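Local coordinates for mandelate racemase/muconate lactonizing enzyme family protein (Bradyrhizobium sp. ORS 278, PDB 3TOY) that belongs to the mandelate racemase/muconate lactonizing enzyme family of the enolase superfamily and binds a calcium ion in its barrel domain, at residues L218-S223 / T242-P247; L224-A229 / E246-E251; E264-A269 / S288-P293. One frame throughout, in Å; residues are numbered along the deposited sequence.

Contact 1. Residues L218-S223 / T242-P247. With CA (calcium ion), chain E; ACT (acetate ion), chain F.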
loop_
_atom_site.group_PDB
_atom_site.type_symbol
_atom_site.label_atom_id
_atom_site.label_comp_id
_atom_site.label_asym_id
_atom_site.label_seq_id
_atom_site.Cartn_x
_atom_site.Cartn_y
_atom_site.Cartn_z
ATOM N N LEU A 218 32.502 -2.079 -2.398
ATOM C CA LEU A 218 32.818 -0.653 -2.197
ATOM C C LEU A 218 32.069 -0.087 -0.997
ATOM O O LEU A 218 30.850 -0.177 -0.942
ATOM C CB LEU A 218 32.528 0.150 -3.476
ATOM C CG LEU A 218 32.764 1.671 -3.429
ATOM C CD1 LEU A 218 34.237 1.982 -3.112
ATOM C CD2 LEU A 218 32.359 2.343 -4.771
ATOM N N ASP A 219 32.809 0.491 -0.041
ATOM C CA ASP A 219 32.237 1.020 1.179
ATOM C C ASP A 219 32.300 2.542 1.193
ATOM O O ASP A 219 33.388 3.123 1.168
ATOM C CB ASP A 219 32.983 0.403 2.366
ATOM C CG ASP A 219 32.426 0.811 3.723
ATOM O OD1 ASP A 219 31.450 1.583 3.801
ATOM O OD2 ASP A 219 32.970 0.315 4.735
ATOM N N PHE A 220 31.131 3.192 1.201
ATOM C CA PHE A 220 31.043 4.655 1.229
ATOM C C PHE A 220 31.091 5.230 2.636
ATOM O O PHE A 220 31.159 6.457 2.809
ATOM C CB PHE A 220 29.770 5.171 0.507
ATOM C CG PHE A 220 29.864 5.141 -0.996
ATOM C CD1 PHE A 220 30.822 5.903 -1.659
ATOM C CD2 PHE A 220 28.982 4.382 -1.750
ATOM C CE1 PHE A 220 30.924 5.892 -3.029
ATOM C CE2 PHE A 220 29.071 4.371 -3.168
ATOM C CZ PHE A 220 30.040 5.134 -3.797
ATOM N N ASN A 221 31.031 4.362 3.648
ATOM C CA ASN A 221 31.067 4.829 5.039
ATOM C C ASN A 221 30.112 5.985 5.324
ATOM O O ASN A 221 30.474 6.941 6.005
ATOM C CB ASN A 221 32.507 5.182 5.466
ATOM C CG ASN A 221 33.324 3.944 5.782
ATOM O OD1 ASN A 221 34.146 3.507 4.980
ATOM N ND2 ASN A 221 33.042 3.336 6.917
ATOM N N GLN A 222 28.872 5.880 4.830
ATOM C CA GLN A 222 27.813 6.847 5.176
ATOM C C GLN A 222 28.017 8.242 4.602
ATOM O O GLN A 222 27.361 9.198 5.040
ATOM C CB GLN A 222 27.656 6.976 6.685
ATOM C CG GLN A 222 27.542 5.647 7.454
ATOM C CD GLN A 222 27.476 5.884 8.934
ATOM O OE1 GLN A 222 26.481 6.419 9.450
ATOM N NE2 GLN A 222 28.544 5.502 9.648
ATOM N N SER A 223 28.876 8.359 3.598
ATOM C CA SER A 223 29.359 9.683 3.197
ATOM C C SER A 223 28.469 10.406 2.179
ATOM O O SER A 223 28.684 11.583 1.899
ATOM C CB SER A 223 30.793 9.585 2.681
ATOM O OG SER A 223 30.869 8.720 1.537
ATOM N N THR A 242 30.191 -6.438 -5.978
ATOM C CA THR A 242 29.367 -7.370 -5.238
ATOM C C THR A 242 28.348 -6.640 -4.372
ATOM O O THR A 242 27.218 -7.107 -4.220
ATOM C CB THR A 242 30.272 -8.273 -4.382
ATOM O OG1 THR A 242 30.910 -9.210 -5.256
ATOM C CG2 THR A 242 29.470 -9.027 -3.305
ATOM N N TRP A 243 28.758 -5.518 -3.794
ATOM C CA TRP A 243 27.834 -4.696 -2.986
ATOM C C TRP A 243 28.343 -3.282 -2.788
ATOM O O TRP A 243 29.550 -3.004 -2.978
ATOM C CB TRP A 243 27.502 -5.384 -1.646
ATOM C CG TRP A 243 28.554 -5.355 -0.528
ATOM C CD1 TRP A 243 29.245 -4.273 -0.044
ATOM C CD2 TRP A 243 28.921 -6.468 0.296
ATOM N NE1 TRP A 243 30.040 -4.661 1.031
ATOM C CE2 TRP A 243 29.852 -6.004 1.248
ATOM C CE3 TRP A 243 28.549 -7.820 0.314
ATOM C CZ2 TRP A 243 30.421 -6.846 2.196
ATOM C CZ3 TRP A 243 29.125 -8.656 1.256
ATOM C CH2 TRP A 243 30.041 -8.161 2.190
ATOM N N ILE A 244 27.405 -2.378 -2.504
ATOM C CA ILE A 244 27.718 -1.013 -2.095
ATOM C C ILE A 244 27.338 -0.904 -0.634
ATOM O O ILE A 244 26.171 -1.145 -0.276
ATOM C CB ILE A 244 26.850 -0.017 -2.862
ATOM C CG1 ILE A 244 27.119 -0.165 -4.371
ATOM C CG2 ILE A 244 27.117 1.403 -2.357
ATOM C CD1 ILE A 244 28.499 0.398 -4.819
ATOM N N GLU A 245 28.280 -0.477 0.213
ATOM C CA GLU A 245 28.085 -0.570 1.655
ATOM C C GLU A 245 27.869 0.819 2.273
ATOM O O GLU A 245 28.597 1.768 1.947
ATOM C CB GLU A 245 29.312 -1.275 2.247
ATOM C CG GLU A 245 29.303 -1.485 3.735
ATOM C CD GLU A 245 30.496 -2.340 4.154
ATOM O OE1 GLU A 245 30.791 -3.322 3.422
ATOM O OE2 GLU A 245 31.108 -2.032 5.205
ATOM N N GLU A 246 26.863 0.928 3.150
ATOM C CA GLU A 246 26.488 2.188 3.818
ATOM C C GLU A 246 26.621 3.418 2.931
ATOM O O GLU A 246 27.422 4.308 3.213
ATOM C CB GLU A 246 27.290 2.368 5.115
ATOM C CG GLU A 246 26.878 1.405 6.233
ATOM C CD GLU A 246 27.414 1.849 7.598
ATOM O OE1 GLU A 246 28.618 2.170 7.679
ATOM O OE2 GLU A 246 26.640 1.899 8.574
ATOM N N PRO A 247 25.814 3.497 1.859
ATOM C CA PRO A 247 25.899 4.663 0.978
ATOM C C PRO A 247 25.539 5.957 1.688
ATOM O O PRO A 247 26.046 7.005 1.312
ATOM C CB PRO A 247 24.869 4.367 -0.119
ATOM C CG PRO A 247 23.940 3.357 0.505
ATOM C CD PRO A 247 24.812 2.526 1.394
HETATM CA CA CA E . 32.023 -0.578 6.753
HETATM C C ACT F . 34.523 0.527 8.870
HETATM O O ACT F . 34.839 -0.626 9.257
HETATM O OXT ACT F . 33.964 0.607 7.756
HETATM C CH3 ACT F . 34.794 1.758 9.692
HETATM O O HOH W 1 30.586 1.096 6.216
HETATM O O HOH W 2 30.597 3.666 8.601
HETATM O O HOH W 3 33.815 -2.166 7.283
#

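Contact 2. Residues L224-A229 / E246-E251. With P4C (O-acetaldehydyl-hexaethylene glycol), chain N.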
loop_
_atom_site.group_PDB
_atom_site.type_symbol
_atom_site.label_atom_id
_atom_site.label_comp_id
_atom_site.label_asym_id
_atom_site.label_seq_id
_atom_site.Cartn_x
_atom_site.Cartn_y
_atom_site.Cartn_z
ATOM N N LEU A 224 27.477 9.717 1.620
ATOM C CA LEU A 224 26.633 10.341 0.586
ATOM C C LEU A 224 25.216 10.588 1.083
ATOM O O LEU A 224 24.831 10.050 2.109
ATOM C CB LEU A 224 26.576 9.454 -0.657
ATOM C CG LEU A 224 27.926 9.010 -1.218
ATOM C CD1 LEU A 224 27.732 8.148 -2.459
ATOM C CD2 LEU A 224 28.727 10.267 -1.559
ATOM N N ASP A 225 24.451 11.401 0.344
ATOM C CA ASP A 225 22.994 11.457 0.518
ATOM C C ASP A 225 22.335 10.535 -0.500
ATOM O O ASP A 225 23.001 10.013 -1.408
ATOM C CB ASP A 225 22.432 12.901 0.480
ATOM C CG ASP A 225 22.675 13.627 -0.843
ATOM O OD1 ASP A 225 22.794 13.006 -1.901
ATOM O OD2 ASP A 225 22.727 14.868 -0.817
ATOM N N PRO A 226 21.034 10.264 -0.331
ATOM C CA PRO A 226 20.445 9.288 -1.232
ATOM C C PRO A 226 20.519 9.644 -2.716
ATOM O O PRO A 226 20.824 8.776 -3.530
ATOM C CB PRO A 226 18.999 9.197 -0.734
ATOM C CG PRO A 226 19.154 9.415 0.751
ATOM C CD PRO A 226 20.187 10.503 0.851
ATOM N N ALA A 227 20.277 10.904 -3.086
ATOM C CA ALA A 227 20.327 11.235 -4.510
ATOM C C ALA A 227 21.755 11.026 -5.068
ATOM O O ALA A 227 21.936 10.486 -6.166
ATOM C CB ALA A 227 19.840 12.684 -4.768
ATOM N N GLU A 228 22.760 11.444 -4.309
ATOM C CA GLU A 228 24.134 11.284 -4.804
ATOM C C GLU A 228 24.557 9.817 -4.843
ATOM O O GLU A 228 25.254 9.377 -5.773
ATOM C CB GLU A 228 25.120 12.119 -3.991
ATOM C CG GLU A 228 26.572 12.009 -4.497
ATOM C CD GLU A 228 26.814 12.590 -5.906
ATOM O OE1 GLU A 228 25.936 13.297 -6.466
ATOM O OE2 GLU A 228 27.923 12.367 -6.452
ATOM N N ALA A 229 24.138 9.050 -3.841
ATOM C CA ALA A 229 24.450 7.626 -3.833
ATOM C C ALA A 229 23.843 6.981 -5.073
ATOM O O ALA A 229 24.484 6.221 -5.785
ATOM C CB ALA A 229 23.917 6.968 -2.562
ATOM N N GLU A 246 26.863 0.928 3.150
ATOM C CA GLU A 246 26.488 2.188 3.818
ATOM C C GLU A 246 26.621 3.418 2.931
ATOM O O GLU A 246 27.422 4.308 3.213
ATOM C CB GLU A 246 27.290 2.368 5.115
ATOM C CG GLU A 246 26.878 1.405 6.233
ATOM C CD GLU A 246 27.414 1.849 7.598
ATOM O OE1 GLU A 246 28.618 2.170 7.679
ATOM O OE2 GLU A 246 26.640 1.899 8.574
ATOM N N PRO A 247 25.814 3.497 1.859
ATOM C CA PRO A 247 25.899 4.663 0.978
ATOM C C PRO A 247 25.539 5.957 1.688
ATOM O O PRO A 247 26.046 7.005 1.312
ATOM C CB PRO A 247 24.869 4.367 -0.119
ATOM C CG PRO A 247 23.940 3.357 0.505
ATOM C CD PRO A 247 24.812 2.526 1.394
ATOM N N VAL A 248 24.673 5.880 2.698
ATOM C CA VAL A 248 24.195 7.078 3.390
ATOM C C VAL A 248 24.241 6.850 4.894
ATOM O O VAL A 248 24.561 5.754 5.325
ATOM C CB VAL A 248 22.761 7.449 2.901
ATOM C CG1 VAL A 248 22.742 7.420 1.351
ATOM C CG2 VAL A 248 21.729 6.469 3.437
ATOM N N PRO A 249 23.945 7.885 5.707
ATOM C CA PRO A 249 24.028 7.664 7.152
ATOM C C PRO A 249 23.272 6.424 7.622
ATOM O O PRO A 249 22.147 6.141 7.158
ATOM C CB PRO A 249 23.432 8.943 7.747
ATOM C CG PRO A 249 23.774 10.004 6.703
ATOM C CD PRO A 249 23.650 9.290 5.368
ATOM N N GLN A 250 23.887 5.690 8.547
ATOM C CA GLN A 250 23.321 4.441 9.046
ATOM C C GLN A 250 21.925 4.623 9.657
ATOM O O GLN A 250 21.113 3.711 9.589
ATOM C CB GLN A 250 24.255 3.778 10.071
ATOM C CG GLN A 250 24.664 4.661 11.283
ATOM C CD GLN A 250 23.834 4.407 12.523
ATOM O OE1 GLN A 250 22.858 3.648 12.501
ATOM N NE2 GLN A 250 24.218 5.050 13.636
ATOM N N GLU A 251 21.658 5.776 10.266
ATOM C CA GLU A 251 20.359 6.004 10.914
ATOM C C GLU A 251 19.266 6.246 9.874
ATOM O O GLU A 251 18.081 6.233 10.208
ATOM C CB GLU A 251 20.402 7.250 11.819
ATOM C CG GLU A 251 21.458 7.198 12.932
ATOM C CD GLU A 251 22.767 7.899 12.552
ATOM O OE1 GLU A 251 23.088 7.968 11.346
ATOM O OE2 GLU A 251 23.480 8.373 13.477
HETATM O O1 P4C N . 22.647 15.047 -3.885
HETATM C C2 P4C N . 22.613 16.484 -3.919
HETATM C C3 P4C N . 24.041 17.001 -3.800
HETATM O O4 P4C N . 24.105 17.870 -2.681
HETATM C C5 P4C N . 25.440 18.103 -2.252
HETATM C C6 P4C N . 25.674 19.606 -2.272
HETATM O O7 P4C N . 25.893 20.023 -3.621
HETATM C C8 P4C N . 26.044 21.443 -3.699
HETATM C C9 P4C N . 26.236 21.855 -5.143
HETATM O O10 P4C N . 27.495 21.343 -5.559
HETATM C C11 P4C N . 27.832 21.824 -6.853
HETATM C C12 P4C N . 29.042 21.056 -7.346
HETATM O O13 P4C N . 28.813 19.663 -7.150
HETATM C C14 P4C N . 29.842 18.865 -7.737
HETATM C C15 P4C N . 29.388 17.413 -7.737
HETATM O O16 P4C N . 28.388 17.256 -8.738
HETATM C C17 P4C N . 27.522 16.148 -8.509
HETATM C C18 P4C N . 26.396 16.208 -9.537
HETATM O O19 P4C N . 26.924 16.016 -10.850
HETATM C C20 P4C N . 25.947 16.192 -11.876
HETATM C C21 P4C N . 26.601 16.136 -13.254
HETATM O O22 P4C N . 27.393 17.306 -13.486
#

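Contact 3. Residues E264-A269 / S288-P293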
loop_
_atom_site.group_PDB
_atom_site.type_symbol
_atom_site.label_atom_id
_atom_site.label_comp_id
_atom_site.label_asym_id
_atom_site.label_seq_id
_atom_site.Cartn_x
_atom_site.Cartn_y
_atom_site.Cartn_z
ATOM N N GLU A 264 21.034 -0.925 -8.998
ATOM C CA GLU A 264 21.248 -2.199 -9.669
ATOM C C GLU A 264 22.363 -3.018 -8.978
ATOM O O GLU A 264 22.663 -4.147 -9.374
ATOM C CB GLU A 264 21.581 -1.980 -11.145
ATOM C CG GLU A 264 20.444 -1.362 -11.961
ATOM C CD GLU A 264 19.334 -2.354 -12.310
ATOM O OE1 GLU A 264 18.927 -3.152 -11.432
ATOM O OE2 GLU A 264 18.858 -2.327 -13.470
ATOM N N ILE A 265 22.968 -2.447 -7.945
ATOM C CA ILE A 265 23.984 -3.163 -7.160
ATOM C C ILE A 265 23.433 -3.389 -5.768
ATOM O O ILE A 265 22.814 -2.484 -5.214
ATOM C CB ILE A 265 25.285 -2.321 -7.038
ATOM C CG1 ILE A 265 25.748 -1.858 -8.433
ATOM C CG2 ILE A 265 26.377 -3.135 -6.306
ATOM C CD1 ILE A 265 27.018 -0.926 -8.408
ATOM N N PRO A 266 23.633 -4.600 -5.208
ATOM C CA PRO A 266 23.080 -4.867 -3.889
ATOM C C PRO A 266 23.593 -3.862 -2.866
ATOM O O PRO A 266 24.771 -3.468 -2.893
ATOM C CB PRO A 266 23.545 -6.287 -3.583
ATOM C CG PRO A 266 23.693 -6.945 -4.999
ATOM C CD PRO A 266 24.215 -5.798 -5.847
ATOM N N ILE A 267 22.706 -3.456 -1.962
ATOM C CA ILE A 267 23.055 -2.507 -0.912
ATOM C C ILE A 267 23.320 -3.280 0.369
ATOM O O ILE A 267 22.495 -4.094 0.785
ATOM C CB ILE A 267 21.884 -1.537 -0.671
ATOM C CG1 ILE A 267 21.619 -0.728 -1.941
ATOM C CG2 ILE A 267 22.177 -0.598 0.494
ATOM C CD1 ILE A 267 22.885 0.074 -2.474
ATOM N N GLN A 268 24.485 -3.032 0.968
ATOM C CA GLN A 268 24.920 -3.667 2.220
ATOM C C GLN A 268 24.914 -2.604 3.336
ATOM O O GLN A 268 25.291 -1.450 3.111
ATOM C CB GLN A 268 26.363 -4.196 2.031
ATOM C CG GLN A 268 27.044 -4.748 3.278
ATOM C CD GLN A 268 26.404 -6.035 3.758
ATOM O OE1 GLN A 268 25.327 -6.003 4.358
ATOM N NE2 GLN A 268 27.063 -7.193 3.493
ATOM N N ALA A 269 24.478 -2.999 4.529
ATOM C CA ALA A 269 24.436 -2.073 5.666
ATOM C C ALA A 269 24.323 -2.869 6.939
ATOM O O ALA A 269 24.240 -4.081 6.899
ATOM C CB ALA A 269 23.259 -1.072 5.537
ATOM N N SER A 288 18.067 -2.520 3.145
ATOM C CA SER A 288 19.188 -3.123 2.406
ATOM C C SER A 288 18.904 -4.511 1.848
ATOM O O SER A 288 17.944 -5.172 2.251
ATOM C CB SER A 288 20.423 -3.165 3.307
ATOM O OG SER A 288 20.198 -4.069 4.392
ATOM N N ASP A 289 19.732 -4.934 0.887
ATOM C CA ASP A 289 19.654 -6.265 0.312
ATOM C C ASP A 289 20.410 -7.255 1.126
ATOM O O ASP A 289 19.995 -8.406 1.213
ATOM C CB ASP A 289 20.241 -6.267 -1.107
ATOM C CG ASP A 289 19.498 -5.313 -2.009
ATOM O OD1 ASP A 289 18.312 -5.590 -2.270
ATOM O OD2 ASP A 289 20.054 -4.283 -2.425
ATOM N N PHE A 290 21.538 -6.801 1.685
ATOM C CA PHE A 290 22.415 -7.630 2.506
ATOM C C PHE A 290 22.514 -6.922 3.869
ATOM O O PHE A 290 22.310 -5.702 3.958
ATOM C CB PHE A 290 23.844 -7.634 1.916
ATOM C CG PHE A 290 23.962 -8.252 0.521
ATOM C CD1 PHE A 290 23.005 -9.135 0.037
ATOM C CD2 PHE A 290 25.070 -7.972 -0.270
ATOM C CE1 PHE A 290 23.161 -9.703 -1.226
ATOM C CE2 PHE A 290 25.231 -8.550 -1.528
ATOM C CZ PHE A 290 24.282 -9.419 -1.987
ATOM N N ILE A 291 22.903 -7.655 4.918
ATOM C CA ILE A 291 23.231 -7.005 6.187
ATOM C C ILE A 291 24.560 -7.568 6.690
ATOM O O ILE A 291 24.923 -8.680 6.343
ATOM C CB ILE A 291 22.145 -7.201 7.317
ATOM C CG1 ILE A 291 21.893 -8.685 7.605
ATOM C CG2 ILE A 291 20.824 -6.425 6.933
ATOM C CD1 ILE A 291 20.967 -8.902 8.781
ATOM N N MET A 292 25.230 -6.785 7.522
ATOM C CA MET A 292 26.465 -7.211 8.186
ATOM C C MET A 292 26.514 -6.663 9.618
ATOM O O MET A 292 27.145 -5.623 9.877
ATOM C CB MET A 292 27.699 -6.744 7.390
ATOM C CG MET A 292 27.714 -5.281 6.974
ATOM S SD MET A 292 29.138 -4.891 5.908
ATOM C CE MET A 292 30.484 -4.760 7.142
ATOM N N PRO A 293 25.819 -7.335 10.545
ATOM C CA PRO A 293 25.843 -6.851 11.923
ATOM C C PRO A 293 27.275 -6.873 12.490
ATOM O O PRO A 293 28.110 -7.653 12.022
ATOM C CB PRO A 293 24.959 -7.847 12.674
ATOM C CG PRO A 293 24.140 -8.548 11.608
ATOM C CD PRO A 293 24.974 -8.536 10.372
HETATM O O HOH W 4 19.808 -2.991 -4.651
#

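Contact 1. Residues L218-S223 / T242-P247
With CG anti to the backbone N (chi1 -176° and -179°), D219 and E245, paired on one face of the sheet, extend their carboxylates to the same calcium ion. D219 OD2 binds the calcium at 2.4 Å and E245 OE2 binds it at 2.3 Å. The two carboxylate planes are turned 35° from each other. The metal explains why D219 OD2 and E245 OE2 can lie only 3.0 Å apart. E271 supplies a third carboxylate, and water 1, water 3 and an acetate ion, probably from the crystallisation liquor, also bind. The other oxygens are held too. D219 OD1 accepts from N221 N, which comes from above the carboxylate plane and closes an Asx turn. E245 OE1 offers its anti lone pair to W243 NE1 and also forms a salt bridge with K188. Water 1 donates to D219 OD1 and to E246 OE1, so E246 joins the second shell; its OE2 is bonded to N272.

Below the metal the strands pair in parallel. L218 N bonds to W243 O, E245 N to L218 O, and F220 N to E245 O. Past the strand ends, Q222 N, inside the type I' turn F220-S223, donates to E246 O at 2.7 Å. On the face that carries L218 and I244, I244 CG2 meets the edge of the F220 ring, which comes in from the loop, 3.6 Å from F220 CD2. Carboxylates at the ends of successive parallel strands, gathered round one metal ion, are characteristic of the barrel domain of the enolase superfamily.

Contact 2. Residues L224-A229 / E246-E251
D225 OD1 is gripped by two donors. E228 N donates to D225 OD1 at 2.9 Å, nearly along the C-O axis. The terminal O1 of the bound o-acetaldehydyl-hexaethylene glycol donates to D225 OD1, also at 2.9 Å. The D225 torsion explains the first bond: with chi1 at 61°, CG sits between the backbone N and the carbonyl carbon, and the carboxylate folds back over the first turn of helix 226-236. D225 stands at the N-cap of the helix, and this is its capping bond.

The loop 246-251 meets this cap from the L224 side. L224 N donates to P247 O at 3.1 Å, tilted 17° from the carbonyl plane. In return L224 O receives a CA-H...O contact from V248 CA at 3.3 Å. It also touches P249 CD. V248 has CG1 anti to its carbonyl carbon, chi1 -48°, which lays this methyl against the start of the helix. V248 CG1 meets the carbonyl carbon of D225 and, at 4.0 Å, P226 CD, the two side chains crossing at about a right angle. One turn on, A229 CB rests on P247 CB at 3.7 Å and lies near V248 CG1. Helix 253-262 covers this side, V259 against P226 and A229, H256 against P247 and V248.

The polar and apolar parts are thus divided. Across the contact one backbone hydrogen bond joins the loop to the residue leading into the helix, and small hydrocarbon groups pack against the first turn. On the ligand side, the D225 carboxylate caps the helix, and its negative charge probably interacts favourably with the N-terminal end of the helix dipole.

Contact 3. Residues E264-A269 / S288-P293
D289 OD2 takes the N-H of I267 on its anti lone pair, at 2.8 Å and 168°. Return bonds run from D289 N and F290 N, both to I267 O, so this one carbonyl oxygen serves two successive amides. Beside them P266 CB lies over one face of the F290 ring, 3.9 Å from the centroid and offset toward the rim, a CH-pi contact. Further along, M292 N donates to A269 O at 2.9 Å. M292 SD packs on CG of Q268 at 3.4 Å, the two side chains crossing at about a right angle.

A second shell fixes these groups. Water 4 donates to D289 OD2 and to I265 O, tying the carboxylate to the chain before P266. D289 OD1 forms a salt bridge with R260. Held between the backbone N and the carbonyl carbon (chi1 67°), S288 OG donates to F290 O at 2.7 Å, from above the carbonyl plane. The F290 ring also meets H338 edge-to-face.

The two segments bound a beta-alpha-beta unit that runs through helix 275-285. Strand 243-245 flanks 267-269 within the sheet, helix 253-262 covers I267 and A269, and helix 300-314 packs on I291 and P293.

Overall arrangement
Contacts 1 and 3 lie in series in the parallel sheet of the barrel, their centres about 9 Å apart. Between strands 243-245 and 267-269, I244 O probably accepts from Q268 N at 2.8 Å. E245 OE1 is 3.4 Å from M292 SD of contact 3. Contact 2 shares E246 and P247 with contact 1 and continues it outward, their centres about 8 Å apart. There Q222 OE1 probably accepts from Q250 N at 2.8 Å, and both contacts touch a second subunit. The P247 side chain is about 10 Å from the calcium ion of D219 and E245. In contact 3 the D289 side chain is about 4 Å from another calcium ion, probably that of R260 and S263.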